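Local structure of acyl-CoA thioesterase II TesB2 (Mycobacterium marinum, 3U0A) at residues A[35-40]-A[70-75]; A[94-97]-A[102-105]; A[191-196]-A[229-234]. The protein probably hydrolyses fatty acyl-CoA thioesters to free fatty acid and coenzyme A, as a double-hotdog enzyme of the C/M/P thioester hydrolase family. All blocks are in the same frame, centred on the assembly; numbering follows the deposited sequence.

Contact 1 of 3, residues A[35-40]-A[70-75]; sequences RTFGGH and GDAQEP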
loop_
_atom_site.group_PDB
_atom_site.type_symbol
_atom_site.label_atom_id
_atom_site.label_comp_id
_atom_site.label_asym_id
_atom_site.label_seq_id
_atom_site.Cartn_x
_atom_site.Cartn_y
_atom_site.Cartn_z
ATOM N N ARG A 35 -14.195 -13.884 2.162
ATOM C CA ARG A 35 -13.471 -12.760 2.756
ATOM C C ARG A 35 -12.913 -13.162 4.141
ATOM O O ARG A 35 -11.812 -12.743 4.517
ATOM C CB ARG A 35 -14.396 -11.542 2.850
ATOM C CG ARG A 35 -13.693 -10.197 2.754
ATOM C CD ARG A 35 -14.695 -9.032 2.787
ATOM N NE ARG A 35 -14.953 -8.456 1.462
ATOM C CZ ARG A 35 -15.981 -7.654 1.170
ATOM N NH1 ARG A 35 -16.880 -7.311 2.094
ATOM N NH2 ARG A 35 -16.127 -7.184 -0.065
ATOM N N THR A 36 -13.672 -13.999 4.868
ATOM C CA THR A 36 -13.265 -14.512 6.187
ATOM C C THR A 36 -12.033 -15.446 6.115
ATOM O O THR A 36 -11.098 -15.315 6.911
ATOM C CB THR A 36 -14.429 -15.287 6.855
ATOM O OG1 THR A 36 -15.432 -14.352 7.278
ATOM C CG2 THR A 36 -13.963 -16.118 8.044
ATOM N N PHE A 37 -12.073 -16.411 5.188
ATOM C CA PHE A 37 -10.951 -17.287 4.968
ATOM C C PHE A 37 -9.713 -16.486 4.534
ATOM O O PHE A 37 -8.641 -16.679 5.068
ATOM C CB PHE A 37 -11.293 -18.377 3.951
ATOM C CG PHE A 37 -10.235 -19.427 3.825
ATOM C CD1 PHE A 37 -9.845 -20.180 4.917
ATOM C CD2 PHE A 37 -9.596 -19.651 2.626
ATOM C CE1 PHE A 37 -8.846 -21.172 4.799
ATOM C CE2 PHE A 37 -8.622 -20.641 2.500
ATOM C CZ PHE A 37 -8.246 -21.405 3.581
ATOM N N GLY A 38 -9.869 -15.591 3.585
ATOM C CA GLY A 38 -8.767 -14.720 3.179
ATOM C C GLY A 38 -8.125 -13.938 4.316
ATOM O O GLY A 38 -6.920 -13.893 4.414
ATOM N N GLY A 39 -8.927 -13.349 5.195
ATOM C CA GLY A 39 -8.397 -12.603 6.331
ATOM C C GLY A 39 -7.634 -13.456 7.333
ATOM O O GLY A 39 -6.635 -13.016 7.886
ATOM N N HIS A 40 -8.142 -14.661 7.568
ATOM C CA HIS A 40 -7.489 -15.689 8.394
ATOM C C HIS A 40 -6.128 -16.033 7.851
ATOM O O HIS A 40 -5.123 -15.900 8.542
ATOM C CB HIS A 40 -8.377 -16.948 8.453
ATOM C CG HIS A 40 -7.975 -17.963 9.513
ATOM N ND1 HIS A 40 -8.300 -17.823 10.830
ATOM C CD2 HIS A 40 -7.295 -19.181 9.406
ATOM C CE1 HIS A 40 -7.832 -18.889 11.522
ATOM N NE2 HIS A 40 -7.219 -19.710 10.657
ATOM N N GLY A 70 -8.537 -20.920 -2.334
ATOM C CA GLY A 70 -8.243 -21.950 -1.350
ATOM C C GLY A 70 -9.456 -22.803 -1.016
ATOM O O GLY A 70 -10.491 -22.698 -1.658
ATOM N N ASP A 71 -9.273 -23.675 -0.029
ATOM C CA ASP A 71 -10.333 -24.518 0.543
ATOM C C ASP A 71 -10.265 -24.367 2.047
ATOM O O ASP A 71 -9.244 -24.721 2.654
ATOM C CB ASP A 71 -10.098 -25.993 0.195
ATOM C CG ASP A 71 -11.311 -26.878 0.489
ATOM O OD1 ASP A 71 -12.265 -26.487 1.210
ATOM O OD2 ASP A 71 -11.317 -28.003 -0.024
ATOM N N ALA A 72 -11.331 -23.866 2.660
ATOM C CA ALA A 72 -11.333 -23.741 4.140
ATOM C C ALA A 72 -11.465 -25.082 4.893
ATOM O O ALA A 72 -11.317 -25.110 6.098
ATOM C CB ALA A 72 -12.382 -22.745 4.607
ATOM N N GLN A 73 -11.695 -26.177 4.174
ATOM C CA GLN A 73 -11.607 -27.541 4.756
ATOM C C GLN A 73 -10.240 -28.231 4.588
ATOM O O GLN A 73 -10.103 -29.414 4.855
ATOM C CB GLN A 73 -12.708 -28.460 4.169
ATOM C CG GLN A 73 -14.087 -27.817 4.089
ATOM C CD GLN A 73 -15.209 -28.842 3.991
ATOM O OE1 GLN A 73 -15.000 -30.001 3.561
ATOM N NE2 GLN A 73 -16.410 -28.430 4.394
ATOM N N GLU A 74 -9.232 -27.507 4.130
ATOM C CA GLU A 74 -7.884 -28.060 4.099
ATOM C C GLU A 74 -7.005 -27.139 4.964
ATOM O O GLU A 74 -7.351 -25.975 5.137
ATOM C CB GLU A 74 -7.395 -28.245 2.646
ATOM N N PRO A 75 -5.933 -27.687 5.599
ATOM C CA PRO A 75 -4.973 -26.815 6.292
ATOM C C PRO A 75 -4.114 -26.052 5.313
ATOM O O PRO A 75 -4.125 -26.344 4.125
ATOM C CB PRO A 75 -4.099 -27.800 7.107
ATOM C CG PRO A 75 -4.232 -29.118 6.431
ATOM C CD PRO A 75 -5.629 -29.122 5.840
#
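Phe37, near the start of helix 34-51, meets the loop that leads from strand 58-66 to strand 76-85, its ring lying against Gly70, Asp71 and Ala72. From CB the side chain runs with CG anti to the backbone N (chi1 -172°), which swings the ring off the helix and onto the loop. CG has the methyl of Ala72 over it, and CD1 comes closer, 3.6 Å from Ala72 CB. The methyl stands over one ring face as a CH-pi contact, its CB 4.0 Å from the centroid and 27° off the normal. Farther out, CE1 comes nearest the backbone, 3.6 Å from Ala72 CA. At the tip, CZ lies 3.6 Å from the carbonyl O of Asp71, which approaches obliquely, and on the other flank CE2 touches the CA of Gly70, a residue of positive phi, at 4.1 Å.

The loop keeps its own shape. Asp71 OD1 accepts from Gln73 N at 3.0 Å in an Asx turn, and Glu74 N bonds back to Asp71 O in a type I beta turn. Gln98 of strand 89-98 ties the loop further, accepting from Asp71 N and donating to Pro75 O. With no hydrogen bond between the two segments, helix and loop meet through one aromatic ring, mainly by dispersion and CH-pi contact, with one backbone carbonyl beside the ring tip, at the protein surface.

Contact 2 of 3, residues A[94-97]-A[102-105]; sequences VNAV and VIFS
The beta hairpin of strands 89-98 and 101-111, in the N-terminal hotdog domain, is joined here by antiparallel pairing close to its turn. Ala96 and Phe104 form a hydrogen-bonded pair, with Ala96 N donating to Phe104 O at 3.0 Å; the donor lies in the carbonyl plane. The other bond runs from Ile103 N to Ala96 O, at 2.9 Å and an N-H...O angle of 162°, so Ala96 is gripped through both its N-H and its carbonyl. Asn95 with Ser105 and Val97 with Val102 are non-hydrogen-bonded pairs. Because Val97 faces Val102 rather than Ile103, the register slips by one residue, a beta bulge at Ile103 and Phe104 opposite Ala96, with Ile103 as the extra residue. Next to the bulge, Val102 CA approaches Ala96 O at 3.5 Å in a CA-H...O contact.

Side chains part to the two faces. Val102, its CG1 anti to the backbone N (chi1 179°), turns CG2 to Val97 CG2 at 4.0 Å and lays both methyls against the Asn95 side chain. Ser105 follows on this face, where Arg93 of the second subunit packs on Asn95 and Ser105. On the other face Ala96 CB lies 4.1 Å from Phe104 CB. Helix 34-51 covers this face, Val41 and Ser45 touching Ala96, and Ala42 and Ser45 touching Phe104. An antiparallel sheet wrapped round a central helix is the signature of the hotdog fold.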
loop_
_atom_site.group_PDB
_atom_site.type_symbol
_atom_site.label_atom_id
_atom_site.label_comp_id
_atom_site.label_asym_id
_atom_site.label_seq_id
_atom_site.Cartn_x
_atom_site.Cartn_y
_atom_site.Cartn_z
ATOM N N VAL A 94 6.415 -14.282 2.792
ATOM C CA VAL A 94 5.687 -15.496 3.125
ATOM C C VAL A 94 4.768 -15.896 1.972
ATOM O O VAL A 94 4.076 -15.028 1.391
ATOM C CB VAL A 94 4.786 -15.342 4.384
ATOM C CG1 VAL A 94 4.039 -16.648 4.668
ATOM C CG2 VAL A 94 5.582 -14.929 5.605
ATOM N N ASN A 95 4.765 -17.208 1.662
ATOM C CA ASN A 95 3.807 -17.812 0.747
ATOM C C ASN A 95 2.901 -18.803 1.487
ATOM O O ASN A 95 3.374 -19.749 2.061
ATOM C CB ASN A 95 4.513 -18.559 -0.387
ATOM C CG ASN A 95 5.037 -17.648 -1.487
ATOM O OD1 ASN A 95 4.714 -16.442 -1.572
ATOM N ND2 ASN A 95 5.845 -18.237 -2.363
ATOM N N ALA A 96 1.594 -18.573 1.463
ATOM C CA ALA A 96 0.640 -19.518 2.049
ATOM C C ALA A 96 0.253 -20.490 0.942
ATOM O O ALA A 96 -0.152 -20.057 -0.147
ATOM C CB ALA A 96 -0.579 -18.802 2.611
ATOM N N VAL A 97 0.413 -21.788 1.217
ATOM C CA VAL A 97 0.293 -22.805 0.200
ATOM C C VAL A 97 -0.761 -23.851 0.550
ATOM O O VAL A 97 -0.845 -24.315 1.686
ATOM C CB VAL A 97 1.668 -23.493 -0.100
ATOM C CG1 VAL A 97 1.487 -24.713 -0.983
ATOM C CG2 VAL A 97 2.649 -22.540 -0.770
ATOM N N VAL A 102 0.375 -21.487 -4.456
ATOM C CA VAL A 102 0.420 -20.285 -3.611
ATOM C C VAL A 102 -0.952 -19.559 -3.693
ATOM O O VAL A 102 -1.387 -19.141 -4.769
ATOM C CB VAL A 102 1.597 -19.338 -3.969
ATOM C CG1 VAL A 102 1.569 -18.098 -3.073
ATOM C CG2 VAL A 102 2.914 -20.062 -3.840
ATOM N N ILE A 103 -1.637 -19.485 -2.549
ATOM C CA ILE A 103 -2.969 -18.876 -2.446
ATOM C C ILE A 103 -2.907 -17.412 -2.001
ATOM O O ILE A 103 -3.772 -16.630 -2.315
ATOM C CB ILE A 103 -3.906 -19.696 -1.515
ATOM C CG1 ILE A 103 -3.526 -19.567 -0.028
ATOM C CG2 ILE A 103 -3.935 -21.175 -1.916
ATOM C CD1 ILE A 103 -4.497 -20.320 0.879
ATOM N N PHE A 104 -1.845 -17.067 -1.281
ATOM C CA PHE A 104 -1.624 -15.745 -0.753
ATOM C C PHE A 104 -0.138 -15.505 -0.661
ATOM O O PHE A 104 0.587 -16.356 -0.240
ATOM C CB PHE A 104 -2.282 -15.608 0.645
ATOM C CG PHE A 104 -2.119 -14.244 1.262
ATOM C CD1 PHE A 104 -2.860 -13.162 0.806
ATOM C CD2 PHE A 104 -1.182 -14.022 2.256
ATOM C CE1 PHE A 104 -2.681 -11.901 1.353
ATOM C CE2 PHE A 104 -1.016 -12.777 2.808
ATOM C CZ PHE A 104 -1.761 -11.715 2.360
ATOM N N SER A 105 0.309 -14.333 -1.045
ATOM C CA SER A 105 1.734 -13.981 -0.996
ATOM C C SER A 105 1.907 -12.591 -0.398
ATOM O O SER A 105 1.167 -11.675 -0.685
ATOM C CB SER A 105 2.382 -14.030 -2.385
ATOM O OG SER A 105 3.798 -13.935 -2.290
#

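Contact 3 of 3, residues A[191-196]-A[229-234]; sequences CALAYM and RGFRAD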
loop_
_atom_site.group_PDB
_atom_site.type_symbol
_atom_site.label_atom_id
_atom_site.label_comp_id
_atom_site.label_asym_id
_atom_site.label_seq_id
_atom_site.Cartn_x
_atom_site.Cartn_y
_atom_site.Cartn_z
ATOM N N CYS A 191 -3.097 -8.354 14.487
ATOM C CA CYS A 191 -3.894 -9.327 13.744
ATOM C C CYS A 191 -5.396 -9.066 13.851
ATOM O O CYS A 191 -6.118 -9.169 12.875
ATOM C CB CYS A 191 -3.577 -10.752 14.200
ATOM S SG CYS A 191 -1.956 -11.368 13.658
ATOM N N ALA A 192 -5.854 -8.714 15.037
ATOM C CA ALA A 192 -7.250 -8.382 15.248
ATOM C C ALA A 192 -7.647 -7.231 14.318
ATOM O O ALA A 192 -8.631 -7.333 13.600
ATOM C CB ALA A 192 -7.511 -8.037 16.722
ATOM N N LEU A 193 -6.852 -6.159 14.317
ATOM C CA LEU A 193 -7.134 -4.983 13.500
ATOM C C LEU A 193 -7.025 -5.302 11.997
ATOM O O LEU A 193 -7.855 -4.830 11.191
ATOM C CB LEU A 193 -6.201 -3.814 13.877
ATOM C CG LEU A 193 -6.283 -2.522 13.046
ATOM C CD1 LEU A 193 -5.827 -1.340 13.862
ATOM C CD2 LEU A 193 -5.444 -2.604 11.788
ATOM N N ALA A 194 -6.006 -6.081 11.634
ATOM C CA ALA A 194 -5.768 -6.420 10.239
ATOM C C ALA A 194 -6.904 -7.327 9.734
ATOM O O ALA A 194 -7.370 -7.196 8.593
ATOM C CB ALA A 194 -4.400 -7.086 10.065
ATOM N N TYR A 195 -7.366 -8.207 10.622
ATOM C CA TYR A 195 -8.492 -9.079 10.330
ATOM C C TYR A 195 -9.786 -8.302 10.076
ATOM O O TYR A 195 -10.475 -8.499 9.046
ATOM C CB TYR A 195 -8.699 -10.073 11.491
ATOM C CG TYR A 195 -9.841 -11.042 11.285
ATOM C CD1 TYR A 195 -9.713 -12.080 10.409
ATOM C CD2 TYR A 195 -11.061 -10.890 11.944
ATOM C CE1 TYR A 195 -10.736 -12.974 10.200
ATOM C CE2 TYR A 195 -12.096 -11.789 11.745
ATOM C CZ TYR A 195 -11.925 -12.826 10.863
ATOM O OH TYR A 195 -12.918 -13.736 10.611
ATOM N N MET A 196 -10.136 -7.418 11.008
ATOM C CA MET A 196 -11.375 -6.631 10.843
ATOM C C MET A 196 -11.347 -5.731 9.622
ATOM O O MET A 196 -12.378 -5.556 8.978
ATOM C CB MET A 196 -11.708 -5.824 12.076
ATOM C CG MET A 196 -12.246 -6.688 13.202
ATOM S SD MET A 196 -13.951 -7.179 12.942
ATOM C CE MET A 196 -14.819 -5.615 13.130
ATOM N N ARG A 229 1.314 3.103 15.782
ATOM C CA ARG A 229 1.362 3.314 17.245
ATOM C C ARG A 229 0.603 2.205 17.919
ATOM O O ARG A 229 -0.262 1.577 17.315
ATOM C CB ARG A 229 0.731 4.656 17.638
ATOM C CG ARG A 229 1.538 5.862 17.208
ATOM C CD ARG A 229 0.683 7.117 17.225
ATOM N NE ARG A 229 1.384 8.265 16.648
ATOM C CZ ARG A 229 1.304 8.683 15.377
ATOM N NH1 ARG A 229 0.523 8.083 14.475
ATOM N NH2 ARG A 229 2.030 9.725 15.000
ATOM N N GLY A 230 0.921 1.961 19.170
ATOM C CA GLY A 230 0.213 0.947 19.933
ATOM C C GLY A 230 -1.229 1.322 20.221
ATOM O O GLY A 230 -1.571 2.505 20.389
ATOM N N PHE A 231 -2.066 0.301 20.276
ATOM C CA PHE A 231 -3.494 0.465 20.537
ATOM C C PHE A 231 -4.003 -0.801 21.231
ATOM O O PHE A 231 -3.235 -1.722 21.490
ATOM C CB PHE A 231 -4.236 0.668 19.200
ATOM C CG PHE A 231 -4.118 -0.514 18.266
ATOM C CD1 PHE A 231 -3.044 -0.624 17.400
ATOM C CD2 PHE A 231 -5.063 -1.527 18.297
ATOM C CE1 PHE A 231 -2.919 -1.715 16.563
ATOM C CE2 PHE A 231 -4.948 -2.625 17.472
ATOM C CZ PHE A 231 -3.874 -2.723 16.600
ATOM N N ARG A 232 -5.299 -0.853 21.494
ATOM C CA ARG A 232 -5.939 -2.061 21.963
ATOM C C ARG A 232 -7.232 -2.344 21.205
ATOM O O ARG A 232 -8.121 -1.496 21.151
ATOM C CB ARG A 232 -6.233 -1.913 23.442
ATOM C CG ARG A 232 -5.008 -2.077 24.336
ATOM C CD ARG A 232 -5.371 -2.437 25.774
ATOM N NE ARG A 232 -6.038 -3.749 25.861
ATOM C CZ ARG A 232 -5.435 -4.917 26.085
ATOM N NH1 ARG A 232 -4.122 -4.990 26.257
ATOM N NH2 ARG A 232 -6.167 -6.027 26.137
ATOM N N ALA A 233 -7.345 -3.538 20.620
ATOM C CA ALA A 233 -8.537 -3.922 19.873
ATOM C C ALA A 233 -9.741 -4.321 20.712
ATOM O O ALA A 233 -10.766 -4.564 20.151
ATOM C CB ALA A 233 -8.201 -5.032 18.938
ATOM N N ASP A 234 -9.599 -4.433 22.034
ATOM C CA ASP A 234 -10.748 -4.536 22.931
ATOM C C ASP A 234 -11.223 -3.157 23.481
ATOM O O ASP A 234 -12.058 -3.093 24.401
ATOM C CB ASP A 234 -10.472 -5.508 24.094
ATOM C CG ASP A 234 -9.132 -5.257 24.780
ATOM O OD1 ASP A 234 -8.436 -4.280 24.419
ATOM O OD2 ASP A 234 -8.763 -6.068 25.653
#
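Phe231 and Ala233, alternate residues of the loop from strand 217-227 to strand 237-247, rest on Leu193 and Ala192 of helix 186-200. Segment 229-234 opens with Arg229, which turns from the helix toward the second subunit and donates through NH1 to Ser245 of that chain. Past Gly230, Phe231 takes the chi1 of 62° that sets CG between its own backbone N and carbonyl carbon. Its ring then receives Leu193 over one face: CD1 stands 4.0 Å from the centroid, 26° off the normal, in a CH-pi contact offset toward the rim. Leu193 CB follows at 3.7 Å from Phe231 CZ. The helix is the central one of the C-terminal hotdog domain, and the two strands that the loop joins are not neighbours in the sheet that wraps it. Arg232 does not touch 191-196; it grips Asp234 side-on, NH2 to OD2 at 2.6 Å and NE to OD1 at 2.8 Å, while NH1 forms a salt bridge with Asp184. Between these two charged residues Ala233 returns to the helix, its CB 3.8 Å from Ala192 CB, and its backbone N donates to ND1 of His189, one turn earlier on the same helix.

Contacts 1 and 2 belong to the N-terminal hotdog domain and share helix 34-51, which offers Phe37 to the 70-75 loop and, farther along, packs on the sheet at Ala96 and Phe104. Contact 3 is the corresponding helix-and-loop meeting in the C-terminal domain. It resembles contact 1 in setting a carbon over a phenylalanine face without a hydrogen bond between segments, but there the loop supplies the ring, and the site is buried whereas contact 1 lies at the surface. Contact 2, also buried, differs in resting on backbone hydrogen bonds. Contacts 1 and 3 touch where Tyr195 packs against Thr36, Gly39 and His40, joining the two domains' helices; contact 2 touches neither.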